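Local coordinates for DUF871 domain-containing protein (Enterococcus faecalis, PDB 2P0O) that is of unknown function but is probably a 6-phospho-N-acetylmuramidase, acting on phosphorylated sugars derived from the cell wall, at residues V9-G12 against E13-N17; H134-F138 against S139-A143; T356-T359 against E360-E364. All coordinates share one frame; numbering follows the deposited sequence.

Interaction 1: V9-G12 against E13-N17; sequences VFLG and EEITN
The backbone N of Ile15, the residue whose side chain meets Leu11 across this loop, gives its hydrogen to the Glu14 carboxylate, with N 2.9 Å from OE2. The bond is bent, 139° at the hydrogen, and reaches OE2 on its anti side, somewhat out of the carboxylate plane. Glu14 can turn back on the next peptide because its chain, which starts out with CG anti to the backbone N (chi1 -178°), folds at chi2; a carboxylate on a flexible stem suits that place.

Across the loop the contact itself is apolar. Leu11 CD2 sits 4.0 Å from both CG1 and CD1 of Ile15, and the two side chains run alongside one another in the same direction. One leucine methyl thus lies along the CG1-CD1 arm of the isoleucine, and the pair is roofed by helix 48-62 through Leu52 and Leu55.

Gly12, Glu13 and Glu14 make the link between them. Glu13 CG rests 3.4 Å from Gly12 O, and its stem bends at chi2, bringing the carboxylate back beside the preceding peptide. There OE1 forms a salt bridge with Arg185, which Phe10 also touches.

The loop joins barrel strand 4-8 to helix 17-28, whose N-cap is Thr16. It therefore lies at the C-terminal end of the strands, the end where TIM barrels generally carry their active sites. Chemically the loop is divided: leucine and isoleucine turn to the neighbouring helix, while Glu13 ties the same loop by charge to another, so that apolar packing and a charged pair both hold it, probably restricting its movement.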
loop_
_atom_site.group_PDB
_atom_site.type_symbol
_atom_site.label_atom_id
_atom_site.label_comp_id
_atom_site.label_asym_id
_atom_site.label_seq_id
_atom_site.Cartn_x
_atom_site.Cartn_y
_atom_site.Cartn_z
ATOM N N VAL A 9 -3.081 -12.292 -6.184
ATOM C CA VAL A 9 -2.583 -13.625 -6.461
ATOM C C VAL A 9 -2.919 -13.928 -7.907
ATOM O O VAL A 9 -3.973 -13.537 -8.385
ATOM C CB VAL A 9 -3.191 -14.660 -5.505
ATOM C CG1 VAL A 9 -2.833 -16.071 -5.945
ATOM C CG2 VAL A 9 -2.693 -14.408 -4.083
ATOM N N PHE A 10 -1.991 -14.567 -8.606
ATOM C CA PHE A 10 -2.125 -14.846 -10.045
ATOM C C PHE A 10 -2.290 -16.345 -10.252
ATOM O O PHE A 10 -1.365 -17.130 -10.015
ATOM C CB PHE A 10 -0.927 -14.272 -10.806
ATOM C CG PHE A 10 -0.887 -12.764 -10.778
ATOM C CD1 PHE A 10 -0.358 -12.082 -9.678
ATOM C CD2 PHE A 10 -1.463 -12.024 -11.813
ATOM C CE1 PHE A 10 -0.367 -10.669 -9.636
ATOM C CE2 PHE A 10 -1.468 -10.621 -11.784
ATOM C CZ PHE A 10 -0.919 -9.945 -10.721
ATOM N N LEU A 11 -3.501 -16.736 -10.646
ATOM C CA LEU A 11 -3.833 -18.152 -10.771
ATOM C C LEU A 11 -3.576 -18.714 -12.163
ATOM O O LEU A 11 -3.994 -19.835 -12.456
ATOM C CB LEU A 11 -5.285 -18.411 -10.354
ATOM C CG LEU A 11 -5.609 -18.060 -8.902
ATOM C CD1 LEU A 11 -7.046 -18.446 -8.591
ATOM C CD2 LEU A 11 -4.636 -18.774 -7.972
ATOM N N GLY A 12 -2.895 -17.931 -13.003
ATOM C CA GLY A 12 -2.441 -18.364 -14.323
ATOM C C GLY A 12 -1.266 -19.315 -14.186
ATOM O O GLY A 12 -0.762 -19.874 -15.166
ATOM N N GLU A 13 -0.839 -19.510 -12.949
ATOM C CA GLU A 13 0.245 -20.433 -12.630
ATOM C C GLU A 13 -0.157 -21.270 -11.395
ATOM O O GLU A 13 -1.064 -20.890 -10.643
ATOM C CB GLU A 13 1.540 -19.621 -12.402
ATOM C CG GLU A 13 2.206 -19.051 -13.717
ATOM C CD GLU A 13 1.977 -17.530 -13.970
ATOM O OE1 GLU A 13 1.753 -16.746 -13.003
ATOM O OE2 GLU A 13 2.051 -17.120 -15.163
ATOM N N GLU A 14 0.489 -22.413 -11.190
ATOM C CA GLU A 14 0.181 -23.253 -10.018
ATOM C C GLU A 14 0.630 -22.543 -8.735
ATOM O O GLU A 14 1.682 -21.879 -8.730
ATOM C CB GLU A 14 0.810 -24.646 -10.150
ATOM C CG GLU A 14 0.503 -25.621 -8.993
ATOM C CD GLU A 14 -0.996 -25.848 -8.759
ATOM O OE1 GLU A 14 -1.594 -26.710 -9.465
ATOM O OE2 GLU A 14 -1.563 -25.171 -7.853
ATOM N N ILE A 15 -0.193 -22.634 -7.682
ATOM C CA ILE A 15 0.090 -21.946 -6.415
ATOM C C ILE A 15 1.312 -22.562 -5.737
ATOM O O ILE A 15 1.217 -23.642 -5.173
ATOM C CB ILE A 15 -1.121 -21.945 -5.434
ATOM C CG1 ILE A 15 -2.409 -21.497 -6.139
ATOM C CG2 ILE A 15 -0.838 -21.021 -4.242
ATOM C CD1 ILE A 15 -3.657 -21.526 -5.245
ATOM N N THR A 16 2.449 -21.868 -5.823
ATOM C CA THR A 16 3.717 -22.326 -5.244
ATOM C C THR A 16 3.692 -22.267 -3.725
ATOM O O THR A 16 2.775 -21.649 -3.137
ATOM C CB THR A 16 4.903 -21.473 -5.715
ATOM O OG1 THR A 16 4.699 -20.119 -5.307
ATOM C CG2 THR A 16 5.056 -21.524 -7.231
ATOM N N ASN A 17 4.723 -22.883 -3.082
ATOM C CA ASN A 17 4.836 -22.785 -1.627
ATOM C C ASN A 17 5.242 -21.372 -1.212
ATOM O O ASN A 17 4.746 -20.842 -0.195
ATOM C CB ASN A 17 5.791 -23.855 -1.117
ATOM C CG ASN A 17 5.265 -25.265 -1.416
ATOM O OD1 ASN A 17 4.057 -25.455 -1.602
ATOM N ND2 ASN A 17 6.165 -26.255 -1.459
#

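Interaction 2: H134-F138 against S139-A143; sequences HQADF and SRLEA
The tight turn that leads from helix 125-133 into barrel strand 141-144 is built around Asp137, whose carboxylate meets Ser139 and lies against Arg140. Asp137 OD1 takes a short hydrogen bond from the Ser139 hydroxyl, OG being 2.5 Å away on the syn side and somewhat out of the carboxylate plane. The same oxygen receives a weak bond from Ser139 N at 3.1 Å, which closes an Asx turn. Asp137 CG stands opposite the backbone N about CA-CB (chi1 -174°), and this carries the carboxylate forward over the next two residues; a short acid and a small hydroxyl residue fit such a bend.

The backbone repeats the curve. Arg140 N donates to Asp137 O at 2.9 Å, approaching from above the carbonyl plane, with Phe138 and Ser139 at the corners of a type I turn. A weak bond from Leu141 N to Phe138 O, 3.4 Å long, follows. In the (beta/alpha)8 barrel this is an alpha-to-beta connection, at the N-terminal end of the strands; the preceding helix finishes in a Schellman motif with Gln135 as its C-prime residue.

Beneath the turn, Leu141 sets CD1 over one face of the Phe138 ring, 3.8 Å from the centroid and 11° off the normal, a CH-pi contact almost directly over the centre. Ala136 CB touches the same methyl from 4.1 Å. Aliphatic Arg140 CD runs 3.7 Å from Asp137 OD2, but the guanidinium continues past that carboxylate, and its NE forms a salt bridge with Asp115 of the adjacent strand.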
loop_
_atom_site.group_PDB
_atom_site.type_symbol
_atom_site.label_atom_id
_atom_site.label_comp_id
_atom_site.label_asym_id
_atom_site.label_seq_id
_atom_site.Cartn_x
_atom_site.Cartn_y
_atom_site.Cartn_z
ATOM N N HIS A 134 -32.807 -1.478 -8.585
ATOM C CA HIS A 134 -32.885 -2.913 -8.367
ATOM C C HIS A 134 -32.478 -3.290 -6.948
ATOM O O HIS A 134 -32.182 -4.475 -6.651
ATOM C CB HIS A 134 -32.029 -3.653 -9.398
ATOM C CG HIS A 134 -32.669 -3.736 -10.744
ATOM N ND1 HIS A 134 -33.924 -4.282 -10.932
ATOM C CD2 HIS A 134 -32.243 -3.329 -11.962
ATOM C CE1 HIS A 134 -34.238 -4.217 -12.216
ATOM N NE2 HIS A 134 -33.234 -3.645 -12.863
ATOM N N GLN A 135 -32.481 -2.278 -6.072
ATOM C CA GLN A 135 -32.243 -2.467 -4.642
ATOM C C GLN A 135 -30.972 -3.278 -4.392
ATOM O O GLN A 135 -30.998 -4.363 -3.798
ATOM C CB GLN A 135 -33.482 -3.108 -3.949
ATOM N N ALA A 136 -29.858 -2.757 -4.897
ATOM C CA ALA A 136 -28.582 -3.331 -4.575
ATOM C C ALA A 136 -28.273 -2.963 -3.133
ATOM O O ALA A 136 -28.718 -1.919 -2.633
ATOM C CB ALA A 136 -27.512 -2.805 -5.500
ATOM N N ASP A 137 -27.541 -3.849 -2.471
ATOM C CA ASP A 137 -26.918 -3.562 -1.194
ATOM C C ASP A 137 -25.647 -2.738 -1.518
ATOM O O ASP A 137 -24.616 -3.277 -1.917
ATOM C CB ASP A 137 -26.622 -4.894 -0.479
ATOM C CG ASP A 137 -26.094 -4.717 0.953
ATOM O OD1 ASP A 137 -25.464 -3.674 1.263
ATOM O OD2 ASP A 137 -26.301 -5.656 1.776
ATOM N N PHE A 138 -25.756 -1.417 -1.385
ATOM C CA PHE A 138 -24.668 -0.488 -1.715
ATOM C C PHE A 138 -23.501 -0.600 -0.751
ATOM O O PHE A 138 -22.384 -0.160 -1.070
ATOM C CB PHE A 138 -25.181 0.959 -1.768
ATOM C CG PHE A 138 -25.701 1.368 -3.126
ATOM C CD1 PHE A 138 -26.766 0.679 -3.724
ATOM C CD2 PHE A 138 -25.121 2.437 -3.815
ATOM C CE1 PHE A 138 -27.238 1.053 -4.994
ATOM C CE2 PHE A 138 -25.583 2.813 -5.070
ATOM C CZ PHE A 138 -26.650 2.121 -5.662
ATOM N N SER A 139 -23.768 -1.198 0.414
ATOM C CA SER A 139 -22.753 -1.521 1.420
ATOM C C SER A 139 -21.912 -2.701 0.954
ATOM O O SER A 139 -20.867 -2.995 1.545
ATOM C CB SER A 139 -23.387 -1.850 2.780
ATOM O OG SER A 139 -23.617 -3.247 2.918
ATOM N N ARG A 140 -22.361 -3.381 -0.099
ATOM C CA ARG A 140 -21.563 -4.470 -0.665
ATOM C C ARG A 140 -20.989 -4.236 -2.066
ATOM O O ARG A 140 -20.536 -5.167 -2.733
ATOM C CB ARG A 140 -22.347 -5.759 -0.564
ATOM C CG ARG A 140 -22.498 -6.091 0.892
ATOM C CD ARG A 140 -23.060 -7.388 1.051
ATOM N NE ARG A 140 -22.072 -8.450 1.088
ATOM C CZ ARG A 140 -22.431 -9.677 1.424
ATOM N NH1 ARG A 140 -23.700 -9.896 1.725
ATOM N NH2 ARG A 140 -21.558 -10.663 1.461
ATOM N N LEU A 141 -21.004 -2.977 -2.490
ATOM C CA LEU A 141 -20.539 -2.601 -3.800
ATOM C C LEU A 141 -19.164 -1.985 -3.668
ATOM O O LEU A 141 -18.981 -1.049 -2.883
ATOM C CB LEU A 141 -21.507 -1.612 -4.448
ATOM C CG LEU A 141 -22.895 -2.157 -4.827
ATOM C CD1 LEU A 141 -23.791 -1.058 -5.421
ATOM C CD2 LEU A 141 -22.812 -3.395 -5.739
ATOM N N GLU A 142 -18.193 -2.527 -4.405
ATOM C CA GLU A 142 -16.808 -2.071 -4.302
ATOM C C GLU A 142 -16.368 -1.554 -5.654
ATOM O O GLU A 142 -16.342 -2.312 -6.630
ATOM C CB GLU A 142 -15.894 -3.212 -3.845
ATOM C CG GLU A 142 -16.354 -3.812 -2.526
ATOM C CD GLU A 142 -15.486 -4.934 -1.978
ATOM O OE1 GLU A 142 -14.540 -5.409 -2.656
ATOM O OE2 GLU A 142 -15.746 -5.331 -0.822
ATOM N N ALA A 143 -16.054 -0.266 -5.736
ATOM C CA ALA A 143 -15.592 0.280 -7.000
ATOM C C ALA A 143 -14.085 0.126 -7.005
ATOM O O ALA A 143 -13.404 0.753 -6.184
ATOM C CB ALA A 143 -16.008 1.741 -7.138
#

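Interaction 3: T356-T359 against E360-E364; sequences TLVT and EGTIE
With chi1 at 66°, Thr362 holds OG1 between its own backbone N and carbonyl carbon, and this turns the hydroxyl back on Thr359 O. The same torsion places CG2 anti to the carbonyl carbon, where the methyl comes within 3.8 Å of Thr359 CG2. One threonine thus offers a donor and a methyl together, meeting the backbone of its partner with the first and the side chain with the second.

Thr359 O accepts two hydrogen bonds, both from Thr362. The hydroxyl OG1 approaches to 2.7 Å, tilted a little from the carbonyl plane, while the backbone N, 3.2 Å from the same oxygen, lies in that plane. The bond from OG1 orients the hydroxyl, and together the two bonds brace the turn by side chain as well as by main chain. Between the two residues Glu360 projects from the corner, and Gly361 adopts a phi of 93°, a conformation that glycine reaches without the strain a CB would bring.

Just before the turn, Val358 directs its side chain toward the returning chain. Its CB lies 3.7 Å from Thr362 OG1, and the valine and threonine side chains pass antiparallel to one another. Val358 CG2 also packs 3.8 Å from Ile363 CG1, the two side chains lying roughly perpendicular. Branched hydrocarbons suit this buried position, for Val358 and Ile363 both touch Leu244 of strand 242-247, and Ile363 reaches helix 228-240 besides. Glu246 from that strand accepts a hydrogen bond from Ile363 N, at the start of helix 363-370.

The whole is a type II beta turn from Thr359 to Thr362, carrying the chain from the central strand of a small mixed sheet straight into the C-terminal helix.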
loop_
_atom_site.group_PDB
_atom_site.type_symbol
_atom_site.label_atom_id
_atom_site.label_comp_id
_atom_site.label_asym_id
_atom_site.label_seq_id
_atom_site.Cartn_x
_atom_site.Cartn_y
_atom_site.Cartn_z
ATOM N N THR A 356 11.745 5.605 13.029
ATOM C CA THR A 356 12.921 4.916 13.504
ATOM C C THR A 356 13.954 4.868 12.362
ATOM O O THR A 356 13.665 4.407 11.254
ATOM C CB THR A 356 12.524 3.515 13.962
ATOM O OG1 THR A 356 11.522 3.630 15.002
ATOM C CG2 THR A 356 13.725 2.720 14.445
ATOM N N LEU A 357 15.154 5.358 12.638
ATOM C CA LEU A 357 16.212 5.423 11.631
ATOM C C LEU A 357 17.129 4.261 11.897
ATOM O O LEU A 357 17.563 4.057 13.047
ATOM C CB LEU A 357 16.979 6.752 11.757
ATOM C CG LEU A 357 16.115 8.006 11.608
ATOM C CD1 LEU A 357 16.980 9.293 11.598
ATOM C CD2 LEU A 357 15.195 7.916 10.322
ATOM N N VAL A 358 17.399 3.480 10.850
ATOM C CA VAL A 358 18.307 2.356 10.967
ATOM C C VAL A 358 19.323 2.432 9.825
ATOM O O VAL A 358 19.094 3.092 8.788
ATOM C CB VAL A 358 17.590 0.962 10.991
ATOM C CG1 VAL A 358 16.690 0.805 12.223
ATOM C CG2 VAL A 358 16.794 0.712 9.683
ATOM N N THR A 359 20.449 1.777 10.009
ATOM C CA THR A 359 21.489 1.921 9.010
ATOM C C THR A 359 21.184 1.049 7.768
ATOM O O THR A 359 20.459 0.039 7.847
ATOM C CB THR A 359 22.891 1.709 9.619
ATOM O OG1 THR A 359 23.824 2.595 8.971
ATOM C CG2 THR A 359 23.341 0.262 9.465
ATOM N N GLU A 360 21.682 1.499 6.624
ATOM C CA GLU A 360 21.316 0.919 5.335
ATOM C C GLU A 360 21.542 -0.602 5.304
ATOM O O GLU A 360 22.578 -1.093 5.746
ATOM C CB GLU A 360 22.062 1.620 4.181
ATOM C CG GLU A 360 21.630 1.127 2.784
ATOM C CD GLU A 360 22.374 1.777 1.602
ATOM O OE1 GLU A 360 23.486 2.347 1.787
ATOM O OE2 GLU A 360 21.822 1.703 0.465
ATOM N N GLY A 361 20.522 -1.319 4.822
ATOM C CA GLY A 361 20.563 -2.757 4.619
ATOM C C GLY A 361 20.053 -3.582 5.788
ATOM O O GLY A 361 20.048 -4.816 5.699
ATOM N N THR A 362 19.617 -2.926 6.875
ATOM C CA THR A 362 19.287 -3.649 8.125
ATOM C C THR A 362 17.777 -3.715 8.440
ATOM O O THR A 362 17.362 -4.290 9.453
ATOM C CB THR A 362 20.071 -3.121 9.351
ATOM O OG1 THR A 362 19.673 -1.781 9.650
ATOM C CG2 THR A 362 21.575 -3.136 9.083
ATOM N N ILE A 363 16.962 -3.124 7.580
ATOM C CA ILE A 363 15.521 -3.097 7.805
ATOM C C ILE A 363 14.961 -4.509 8.076
ATOM O O ILE A 363 14.188 -4.703 9.017
ATOM C CB ILE A 363 14.777 -2.384 6.663
ATOM C CG1 ILE A 363 14.683 -0.877 6.972
ATOM C CG2 ILE A 363 13.323 -2.958 6.486
ATOM C CD1 ILE A 363 13.855 -0.081 5.964
ATOM N N GLU A 364 15.378 -5.488 7.271
ATOM C CA GLU A 364 14.919 -6.863 7.445
ATOM C C GLU A 364 15.227 -7.462 8.825
ATOM O O GLU A 364 14.331 -8.019 9.461
ATOM C CB GLU A 364 15.428 -7.761 6.322
ATOM C CG GLU A 364 14.912 -7.346 4.936
ATOM C CD GLU A 364 15.905 -6.503 4.110
ATOM O OE1 GLU A 364 16.502 -5.527 4.663
ATOM O OE2 GLU A 364 16.076 -6.844 2.899
#

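Overall arrangement
All three are local contacts at places where one secondary structure element hands over to another, but they share no elements. Interactions 1 and 2 belong to the TIM barrel and sit at its two ends, one after a strand and the other before one; their centres are about 30 Å apart and both lie at the surface. Interaction 3, partly buried, belongs to the C-terminal part of the chain and is about 44 Å, centre to centre, from interaction 2. Their chemistry differs accordingly: interaction 1 is an aliphatic pair without a hydrogen bond across it, interaction 2 gathers bonds on a carboxylate above a CH-pi contact, and interaction 3 concentrates two on a backbone carbonyl.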